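PDB 3NTV: MW1564 protein from Staphylococcus aureus, which probably transfers a methyl group from S-adenosylmethionine to a hydroxyl oxygen of its substrate, as caffeoyl-CoA O-methyltransferases do. Local coordinates for residues 73-78 / 143-148; 85-90 / 118-123; 97-102 / 123-128. All blocks are in the same frame, centred on the assembly; numbering follows the deposited sequence. Where two conformers were deposited one is given.

Interaction 1: residues 73-78 / 143-148; sequences KNILEI and YDMIFI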
loop_
_atom_site.group_PDB
_atom_site.type_symbol
_atom_site.label_atom_id
_atom_site.label_comp_id
_atom_site.label_asym_id
_atom_site.label_seq_id
_atom_site.Cartn_x
_atom_site.Cartn_y
_atom_site.Cartn_z
ATOM N N LYS A 73 9.027 7.326 13.856
ATOM C CA LYS A 73 9.006 7.564 15.285
ATOM C C LYS A 73 8.044 8.690 15.648
ATOM O O LYS A 73 7.366 8.580 16.657
ATOM C CB LYS A 73 10.422 7.896 15.818
ATOM C CG LYS A 73 11.461 6.762 15.623
ATOM C CD LYS A 73 11.026 5.444 16.226
ATOM C CE LYS A 73 12.058 4.368 15.953
ATOM N NZ LYS A 73 11.574 3.030 16.385
ATOM N N ASN A 74 8.019 9.786 14.864
ATOM C CA ASN A 74 7.189 10.948 15.192
ATOM C C ASN A 74 6.133 11.125 14.144
ATOM O O ASN A 74 6.450 11.330 12.968
ATOM C CB ASN A 74 8.059 12.216 15.264
ATOM C CG ASN A 74 8.974 12.294 16.464
ATOM O OD1 ASN A 74 8.716 11.729 17.535
ATOM N ND2 ASN A 74 9.989 13.136 16.356
ATOM N N ILE A 75 4.861 11.068 14.573
ATOM C CA ILE A 75 3.722 11.197 13.659
ATOM C C ILE A 75 2.907 12.434 13.999
ATOM O O ILE A 75 2.638 12.683 15.174
ATOM C CB ILE A 75 2.830 9.925 13.726
ATOM C CG1 ILE A 75 3.648 8.668 13.357
ATOM C CG2 ILE A 75 1.589 10.025 12.835
ATOM C CD1 ILE A 75 3.014 7.367 13.829
ATOM N N LEU A 76 2.423 13.136 12.965
ATOM C CA LEU A 76 1.499 14.264 13.144
ATOM C C LEU A 76 0.221 13.889 12.425
ATOM O O LEU A 76 0.263 13.580 11.231
ATOM C CB LEU A 76 2.084 15.566 12.549
ATOM C CG LEU A 76 1.145 16.798 12.574
ATOM C CD1 LEU A 76 0.814 17.206 13.993
ATOM C CD2 LEU A 76 1.816 17.979 11.857
ATOM N N GLU A 77 -0.908 13.904 13.136
ATOM C CA GLU A 77 -2.207 13.574 12.550
ATOM C C GLU A 77 -3.096 14.788 12.614
ATOM O O GLU A 77 -3.125 15.494 13.634
ATOM C CB GLU A 77 -2.929 12.462 13.322
ATOM C CG GLU A 77 -2.167 11.180 13.561
ATOM C CD GLU A 77 -3.032 10.193 14.323
ATOM O OE1 GLU A 77 -3.253 9.080 13.807
ATOM O OE2 GLU A 77 -3.556 10.562 15.395
ATOM N N ILE A 78 -3.837 15.036 11.526
ATOM C CA ILE A 78 -4.758 16.166 11.505
ATOM C C ILE A 78 -6.156 15.575 11.618
ATOM O O ILE A 78 -6.701 15.028 10.649
ATOM C CB ILE A 78 -4.588 17.075 10.263
ATOM C CG1 ILE A 78 -3.105 17.472 9.975
ATOM C CG2 ILE A 78 -5.532 18.287 10.363
ATOM C CD1 ILE A 78 -2.366 18.244 11.016
ATOM N N TYR A 143 8.782 15.698 12.207
ATOM C CA TYR A 143 7.937 14.506 12.013
ATOM C C TYR A 143 8.435 13.617 10.884
ATOM O O TYR A 143 9.076 14.087 9.940
ATOM C CB TYR A 143 6.466 14.913 11.780
ATOM C CG TYR A 143 5.883 15.639 12.972
ATOM C CD1 TYR A 143 5.373 14.935 14.065
ATOM C CD2 TYR A 143 5.894 17.030 13.035
ATOM C CE1 TYR A 143 4.943 15.601 15.218
ATOM C CE2 TYR A 143 5.436 17.706 14.167
ATOM C CZ TYR A 143 4.981 16.987 15.263
ATOM O OH TYR A 143 4.516 17.662 16.368
ATOM N N ASP A 144 8.175 12.306 11.025
ATOM C CA ASP A 144 8.521 11.294 10.027
ATOM C C ASP A 144 7.331 10.979 9.125
ATOM O O ASP A 144 7.526 10.452 8.032
ATOM C CB ASP A 144 8.957 10.012 10.723
ATOM C CG ASP A 144 10.127 10.227 11.662
ATOM O OD1 ASP A 144 11.049 10.994 11.293
ATOM O OD2 ASP A 144 10.091 9.684 12.783
HETATM N N MSE A 145 6.113 11.321 9.575
HETATM C CA MSE A 145 4.859 11.064 8.846
HETATM C C MSE A 145 3.807 12.095 9.277
HETATM O O MSE A 145 3.719 12.450 10.459
HETATM C CB MSE A 145 4.349 9.621 9.172
HETATM C CG MSE A 145 2.969 9.296 8.597
HETATM SE SE MSE A 145 2.396 7.540 9.239
HETATM C CE MSE A 145 3.329 6.451 7.942
ATOM N N ILE A 146 3.028 12.566 8.291
ATOM C CA ILE A 146 1.880 13.437 8.494
ATOM C C ILE A 146 0.676 12.650 7.952
ATOM O O ILE A 146 0.734 12.112 6.835
ATOM C CB ILE A 146 2.057 14.827 7.828
ATOM C CG1 ILE A 146 3.236 15.596 8.499
ATOM C CG2 ILE A 146 0.738 15.636 7.950
ATOM C CD1 ILE A 146 3.627 16.937 7.865
ATOM N N PHE A 147 -0.411 12.605 8.723
ATOM C CA PHE A 147 -1.632 11.886 8.310
ATOM C C PHE A 147 -2.790 12.854 8.195
ATOM O O PHE A 147 -3.163 13.496 9.175
ATOM C CB PHE A 147 -1.906 10.752 9.304
ATOM C CG PHE A 147 -3.052 9.805 8.998
ATOM C CD1 PHE A 147 -3.379 9.481 7.684
ATOM C CD2 PHE A 147 -3.724 9.154 10.025
ATOM C CE1 PHE A 147 -4.405 8.568 7.397
ATOM C CE2 PHE A 147 -4.737 8.224 9.739
ATOM C CZ PHE A 147 -5.065 7.936 8.424
ATOM N N ILE A 148 -3.306 13.029 6.974
ATOM C CA ILE A 148 -4.390 13.986 6.672
ATOM C C ILE A 148 -5.571 13.295 5.973
ATOM O O ILE A 148 -5.388 12.273 5.322
ATOM C CB ILE A 148 -3.787 15.087 5.729
ATOM C CG1 ILE A 148 -2.726 15.931 6.443
ATOM C CG2 ILE A 148 -4.853 16.020 5.122
ATOM C CD1 ILE A 148 -1.782 16.698 5.365
#
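Two central parallel strands of the Rossmann-like methyltransferase sheet, 74-78 and 143-149, meet here, and L76 sits between Y143 and I146 on one face while I75, E77, M145 and F147 share the other. The strands are joined by backbone bonds from L76 N to M145 O, F147 N to L76 O and I78 N to F147 O, the last at 2.9 Å and nearly straight. Where the second strand turns its corner, D144 takes over. Its N gives a 2.8 Å bond to N74 O, and its carboxylate oxygen OD2 accepts two amides at once, K73 N at 2.8 Å on the anti side and N74 N at 2.9 Å from above the carboxylate plane. The two donors come from opposite faces of that plane, which should fix the rotation of the group at the entrance of the strand.

I75, M145 and F147 pack on I63 and I67 of helix 57-70. In the conformer given, the E77 carboxylate bonds to S85, S86 and T100, with OE1 at the edge of the F147 ring. On the L76 face, Y162 of helix 155-162 packs on L76 and I146. Y143 OH goes on to V138 O, and N74 O and I75 N lie at the edge of its ring, near the plane. Over the centre of that ring stands L76 CB, 3.8 Å from the centroid, a CH-pi contact.

Interaction 2: residues 85-90 / 118-123; sequences SSMQFA and YHFENQ. With SO4 (sulfate ion), chain C.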
loop_
_atom_site.group_PDB
_atom_site.type_symbol
_atom_site.label_atom_id
_atom_site.label_comp_id
_atom_site.label_asym_id
_atom_site.label_seq_id
_atom_site.Cartn_x
_atom_site.Cartn_y
_atom_site.Cartn_z
ATOM N N SER A 85 -6.735 5.760 15.529
ATOM C CA SER A 85 -5.509 5.623 14.745
ATOM C C SER A 85 -4.271 5.970 15.549
ATOM O O SER A 85 -3.261 5.277 15.398
ATOM C CB SER A 85 -5.563 6.435 13.453
ATOM O OG SER A 85 -5.711 7.803 13.784
ATOM N N SER A 86 -4.365 7.011 16.414
ATOM C CA SER A 86 -3.254 7.457 17.272
ATOM C C SER A 86 -2.749 6.304 18.131
ATOM O O SER A 86 -1.561 6.030 18.163
ATOM C CB SER A 86 -3.706 8.584 18.196
ATOM O OG SER A 86 -4.346 9.622 17.481
HETATM N N MSE A 87 -3.674 5.607 18.799
HETATM C CA MSE A 87 -3.299 4.486 19.667
HETATM C C MSE A 87 -2.802 3.289 18.873
HETATM O O MSE A 87 -1.839 2.653 19.279
HETATM C CB MSE A 87 -4.451 4.095 20.577
HETATM C CG MSE A 87 -4.810 5.209 21.546
HETATM SE SE MSE A 87 -6.225 4.681 22.776
HETATM C CE MSE A 87 -7.616 4.503 21.522
ATOM N N GLN A 88 -3.397 3.029 17.686
ATOM C CA GLN A 88 -2.929 1.933 16.843
ATOM C C GLN A 88 -1.480 2.174 16.415
ATOM O O GLN A 88 -0.667 1.263 16.473
ATOM C CB GLN A 88 -3.860 1.739 15.629
ATOM C CG GLN A 88 -5.194 1.085 16.002
ATOM C CD GLN A 88 -5.104 -0.420 16.164
ATOM O OE1 GLN A 88 -4.032 -0.991 16.269
ATOM N NE2 GLN A 88 -6.242 -1.104 16.164
ATOM N N PHE A 89 -1.136 3.420 16.062
ATOM C CA PHE A 89 0.247 3.726 15.671
ATOM C C PHE A 89 1.185 3.632 16.880
ATOM O O PHE A 89 2.269 3.062 16.763
ATOM C CB PHE A 89 0.351 5.129 15.047
ATOM C CG PHE A 89 -0.511 5.385 13.822
ATOM C CD1 PHE A 89 -0.859 4.349 12.965
ATOM C CD2 PHE A 89 -0.930 6.671 13.504
ATOM C CE1 PHE A 89 -1.620 4.594 11.812
ATOM C CE2 PHE A 89 -1.702 6.908 12.364
ATOM C CZ PHE A 89 -2.042 5.865 11.534
ATOM N N ALA A 90 0.775 4.201 18.032
ATOM C CA ALA A 90 1.603 4.170 19.241
ATOM C C ALA A 90 1.820 2.735 19.735
ATOM O O ALA A 90 2.869 2.445 20.313
ATOM C CB ALA A 90 0.958 5.002 20.337
ATOM N N TYR A 118 -6.530 3.165 27.903
ATOM C CA TYR A 118 -5.556 2.273 27.276
ATOM C C TYR A 118 -4.090 2.595 27.560
ATOM O O TYR A 118 -3.192 1.924 27.039
ATOM C CB TYR A 118 -5.877 2.097 25.776
ATOM C CG TYR A 118 -7.247 1.487 25.547
ATOM C CD1 TYR A 118 -7.432 0.109 25.578
ATOM C CD2 TYR A 118 -8.371 2.289 25.394
ATOM C CE1 TYR A 118 -8.694 -0.458 25.397
ATOM C CE2 TYR A 118 -9.642 1.736 25.223
ATOM C CZ TYR A 118 -9.800 0.362 25.243
ATOM O OH TYR A 118 -11.051 -0.183 25.072
ATOM N N HIS A 119 -3.837 3.575 28.454
ATOM C CA HIS A 119 -2.486 3.908 28.934
ATOM C C HIS A 119 -1.544 4.420 27.838
ATOM O O HIS A 119 -0.389 4.026 27.797
ATOM C CB HIS A 119 -1.866 2.698 29.704
ATOM C CG HIS A 119 -2.827 2.092 30.691
ATOM N ND1 HIS A 119 -3.248 2.791 31.804
ATOM C CD2 HIS A 119 -3.454 0.890 30.666
ATOM C CE1 HIS A 119 -4.100 1.992 32.436
ATOM N NE2 HIS A 119 -4.257 0.835 31.790
ATOM N N PHE A 120 -2.046 5.309 26.962
ATOM C CA PHE A 120 -1.225 5.872 25.891
ATOM C C PHE A 120 -0.938 7.359 26.062
ATOM O O PHE A 120 -0.406 7.942 25.130
ATOM C CB PHE A 120 -1.873 5.625 24.519
ATOM C CG PHE A 120 -1.709 4.213 24.024
ATOM C CD1 PHE A 120 -0.468 3.751 23.593
ATOM C CD2 PHE A 120 -2.798 3.349 23.970
ATOM C CE1 PHE A 120 -0.325 2.448 23.098
ATOM C CE2 PHE A 120 -2.657 2.057 23.460
ATOM C CZ PHE A 120 -1.423 1.614 23.045
ATOM N N GLU A 121 -1.234 7.964 27.247
ATOM C CA GLU A 121 -1.053 9.411 27.442
ATOM C C GLU A 121 0.386 9.918 27.355
ATOM O O GLU A 121 0.580 11.112 27.098
ATOM C CB GLU A 121 -1.715 9.921 28.732
ATOM C CG GLU A 121 -3.225 9.759 28.785
ATOM C CD GLU A 121 -3.757 9.848 30.209
ATOM O OE1 GLU A 121 -3.221 9.138 31.087
ATOM O OE2 GLU A 121 -4.689 10.646 30.453
ATOM N N ASN A 122 1.386 9.032 27.522
ATOM C CA ASN A 122 2.785 9.417 27.379
ATOM C C ASN A 122 3.219 9.411 25.906
ATOM O O ASN A 122 4.183 10.085 25.560
ATOM C CB ASN A 122 3.693 8.471 28.196
ATOM C CG ASN A 122 3.592 7.019 27.820
ATOM O OD1 ASN A 122 2.497 6.477 27.614
ATOM N ND2 ASN A 122 4.732 6.326 27.858
ATOM N N GLN A 123 2.551 8.614 25.048
ATOM C CA GLN A 123 2.949 8.541 23.649
ATOM C C GLN A 123 2.132 9.448 22.739
ATOM O O GLN A 123 2.612 9.789 21.650
ATOM C CB GLN A 123 2.802 7.105 23.123
ATOM C CG GLN A 123 3.846 6.160 23.712
ATOM C CD GLN A 123 3.804 4.834 23.013
ATOM O OE1 GLN A 123 4.265 4.677 21.862
ATOM N NE2 GLN A 123 3.235 3.862 23.674
HETATM S S SO4 C . -9.585 7.722 14.426
HETATM O O1 SO4 C . -8.140 7.918 14.695
HETATM O O2 SO4 C . -10.258 7.588 15.709
HETATM O O3 SO4 C . -10.103 8.916 13.708
HETATM O O4 SO4 C . -9.720 6.562 13.526
#
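The last turn of the short helix 84-90 runs past the loop that follows helix 105-117, with CA atoms 6.7 Å apart at M87 and F120 and 6.4 Å apart at A90 and Q123. That loop opens with a Schellman motif: H119, at positive phi, is the C-prime residue, with F120 N bonded to L115 O and H119 N to A116 O. After it, F120 points toward helix 84-90 of the Rossmann-like fold, and the contact is mainly apolar.

M87, a selenomethionine, carries much of it. CG, set beside the backbone N by chi1 (-64°), comes 3.7 Å from F120 CD2, and the extended chi2 (-177°) carries SE on to 4.0 Å from Y118 CB. SE is near both rings, 5.1 Å from the Y118 centroid and 5.0 Å from that of F120, obliquely to each, in Met-aromatic contacts. The F120 ring also has M87 O over one face, offset toward the rim. On the same side of the ring, CD1 meets A90 CB at 3.8 Å, and A90 CB touches the Q123 side chain as well.

At the far end of the helix segment, S85 takes no part in this packing and faces a sulfate, probably from the crystallisation liquor, which is also held by the amides of V55, A81, I82 and Y84. S85 N donates to sulfate O1 at 2.7 Å.

Interaction 3: residues 97-102 / 123-128; sequences HVTTIE and QVRIIE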
loop_
_atom_site.group_PDB
_atom_site.type_symbol
_atom_site.label_atom_id
_atom_site.label_comp_id
_atom_site.label_asym_id
_atom_site.label_seq_id
_atom_site.Cartn_x
_atom_site.Cartn_y
_atom_site.Cartn_z
ATOM N N HIS A 97 5.836 8.461 18.939
ATOM C CA HIS A 97 5.120 9.621 19.444
ATOM C C HIS A 97 4.077 10.013 18.415
ATOM O O HIS A 97 4.404 10.129 17.242
ATOM C CB HIS A 97 6.088 10.820 19.653
ATOM C CG HIS A 97 5.344 12.120 19.807
ATOM N ND1 HIS A 97 4.794 12.488 21.021
ATOM C CD2 HIS A 97 4.943 13.006 18.857
ATOM C CE1 HIS A 97 4.124 13.609 20.789
ATOM N NE2 HIS A 97 4.171 13.948 19.492
ATOM N N VAL A 98 2.863 10.358 18.861
ATOM C CA VAL A 98 1.841 10.854 17.947
ATOM C C VAL A 98 1.316 12.187 18.493
ATOM O O VAL A 98 0.903 12.257 19.660
ATOM C CB VAL A 98 0.658 9.862 17.775
ATOM C CG1 VAL A 98 -0.363 10.405 16.759
ATOM C CG2 VAL A 98 1.149 8.471 17.358
ATOM N N THR A 99 1.324 13.222 17.648
ATOM C CA THR A 99 0.680 14.494 17.939
ATOM C C THR A 99 -0.590 14.493 17.072
ATOM O O THR A 99 -0.500 14.302 15.846
ATOM C CB THR A 99 1.581 15.693 17.632
ATOM O OG1 THR A 99 2.604 15.747 18.629
ATOM C CG2 THR A 99 0.812 17.022 17.724
ATOM N N THR A 100 -1.759 14.680 17.719
ATOM C CA THR A 100 -3.045 14.710 17.014
ATOM C C THR A 100 -3.755 16.033 17.260
ATOM O O THR A 100 -3.987 16.402 18.414
ATOM C CB THR A 100 -3.939 13.514 17.420
ATOM O OG1 THR A 100 -3.195 12.306 17.361
ATOM C CG2 THR A 100 -5.144 13.361 16.517
ATOM N N ILE A 101 -4.105 16.740 16.174
ATOM C CA ILE A 101 -4.826 18.015 16.263
ATOM C C ILE A 101 -6.297 17.716 16.058
ATOM O O ILE A 101 -6.662 17.078 15.059
ATOM C CB ILE A 101 -4.309 19.051 15.231
ATOM C CG1 ILE A 101 -2.780 19.290 15.367
ATOM C CG2 ILE A 101 -5.134 20.378 15.282
ATOM C CD1 ILE A 101 -2.137 20.098 14.174
ATOM N N GLU A 102 -7.150 18.238 16.947
ATOM C CA GLU A 102 -8.583 18.056 16.818
ATOM C C GLU A 102 -9.321 19.253 17.391
ATOM O O GLU A 102 -8.994 19.728 18.479
ATOM C CB GLU A 102 -9.049 16.735 17.469
ATOM C CG GLU A 102 -10.534 16.404 17.253
ATOM C CD GLU A 102 -11.103 16.546 15.851
ATOM O OE1 GLU A 102 -10.512 15.982 14.899
ATOM O OE2 GLU A 102 -12.142 17.230 15.701
ATOM N N GLN A 123 2.551 8.614 25.048
ATOM C CA GLN A 123 2.949 8.541 23.649
ATOM C C GLN A 123 2.132 9.448 22.739
ATOM O O GLN A 123 2.612 9.789 21.650
ATOM C CB GLN A 123 2.802 7.105 23.123
ATOM C CG GLN A 123 3.846 6.160 23.712
ATOM C CD GLN A 123 3.804 4.834 23.013
ATOM O OE1 GLN A 123 4.265 4.677 21.862
ATOM N NE2 GLN A 123 3.235 3.862 23.674
ATOM N N VAL A 124 0.890 9.781 23.136
ATOM C CA VAL A 124 -0.003 10.581 22.294
ATOM C C VAL A 124 -0.329 11.925 22.938
ATOM O O VAL A 124 -0.761 11.970 24.089
ATOM C CB VAL A 124 -1.311 9.808 21.943
ATOM C CG1 VAL A 124 -2.239 10.621 21.019
ATOM C CG2 VAL A 124 -1.000 8.432 21.352
ATOM N N ARG A 125 -0.185 12.998 22.158
ATOM C CA ARG A 125 -0.485 14.364 22.585
ATOM C C ARG A 125 -1.672 14.852 21.758
ATOM O O ARG A 125 -1.610 14.822 20.526
ATOM C CB ARG A 125 0.775 15.227 22.328
ATOM C CG ARG A 125 0.605 16.732 22.341
ATOM C CD ARG A 125 1.963 17.423 22.277
ATOM N NE ARG A 125 2.571 17.437 20.935
ATOM C CZ ARG A 125 3.558 18.262 20.602
ATOM N NH1 ARG A 125 4.029 19.133 21.484
ATOM N NH2 ARG A 125 4.073 18.230 19.380
ATOM N N ILE A 126 -2.734 15.320 22.421
ATOM C CA ILE A 126 -3.898 15.875 21.732
ATOM C C ILE A 126 -3.750 17.379 21.776
ATOM O O ILE A 126 -3.648 17.955 22.863
ATOM C CB ILE A 126 -5.248 15.420 22.373
ATOM C CG1 ILE A 126 -5.404 13.892 22.302
ATOM C CG2 ILE A 126 -6.464 16.151 21.693
ATOM C CD1 ILE A 126 -6.502 13.336 23.197
ATOM N N ILE A 127 -3.754 18.014 20.601
ATOM C CA ILE A 127 -3.664 19.464 20.491
ATOM C C ILE A 127 -5.099 19.915 20.193
ATOM O O ILE A 127 -5.662 19.564 19.160
ATOM C CB ILE A 127 -2.639 19.901 19.391
ATOM C CG1 ILE A 127 -1.222 19.339 19.658
ATOM C CG2 ILE A 127 -2.612 21.446 19.222
ATOM C CD1 ILE A 127 -0.503 19.849 20.955
ATOM N N GLU A 128 -5.693 20.684 21.093
ATOM C CA GLU A 128 -7.084 21.102 20.930
ATOM C C GLU A 128 -7.226 22.416 20.187
ATOM O O GLU A 128 -6.680 23.429 20.608
ATOM C CB GLU A 128 -7.737 21.217 22.306
ATOM C CG GLU A 128 -7.685 19.916 23.088
ATOM C CD GLU A 128 -8.233 20.038 24.490
ATOM O OE1 GLU A 128 -9.249 20.747 24.679
ATOM O OE2 GLU A 128 -7.687 19.363 25.387
#
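R125 grips T99 side-on: NE at 2.9 Å and NH2 at 3.0 Å both donate to the single atom OG1, which lies close to the guanidinium plane. The two side chains run alongside each other, pointing the same way, and a bend at chi3 (77°) of R125 turns the guanidinium over toward the threonine. H97, two residues earlier on the same strand as T99, shares a short hydrogen bond with that hydroxyl, NE2 to OG1 2.5 Å, with the oxygen in the plane of the imidazole. Ring and guanidinium are steeply inclined, their planes 76° apart. T99 CG2 turns the other way and touches I127 CG1 at 3.6 Å.

Behind these groups is the parallel pairing of strands 97-102 and 124-128, the two strands of a beta-alpha-beta crossover through helix 105-117. V98 N, T100 N and E102 N donate to Q123 O, R125 O and I127 O, while R125 N and I127 N return bonds to V98 O and T100 O. The T100-to-R125 bond, 2.8 Å between N and O, is almost linear at 173°. On the face of V98 and T100, V124 and I126 lie against L115 of the crossover helix; on the T99 face, helix 135-138 brings V138 over T99, I101 and I127.

Further out, D140 forms a salt bridge with R125 NH2. Gripped by this carboxylate and by T99, the guanidinium is probably held in one orientation, its positive charge partly balanced by D140.

In the fold
From the N terminus, the chain runs through strand 74-78, helix 84-90, strand 97-102, helix 105-117 and strand 124-128 before strand 143-149. Interaction 1 therefore closes the longest loop, with both other contacts nested inside it. Interaction 2 closes the loop from helix 84-90 to segment 118-123, and interaction 3 the crossover through helix 105-117. These two cross, because 97-102 lies between 85-90 and 118-123, and they share Q123. Interaction 1 lies mid-sheet, interaction 3 pairs an edge strand, 124-128, with 97-102, and interaction 2 lays a helix against the loop entering that strand. All three come together round E77, S86 and T100 in the conformers given, whose exact bonds are doubtful.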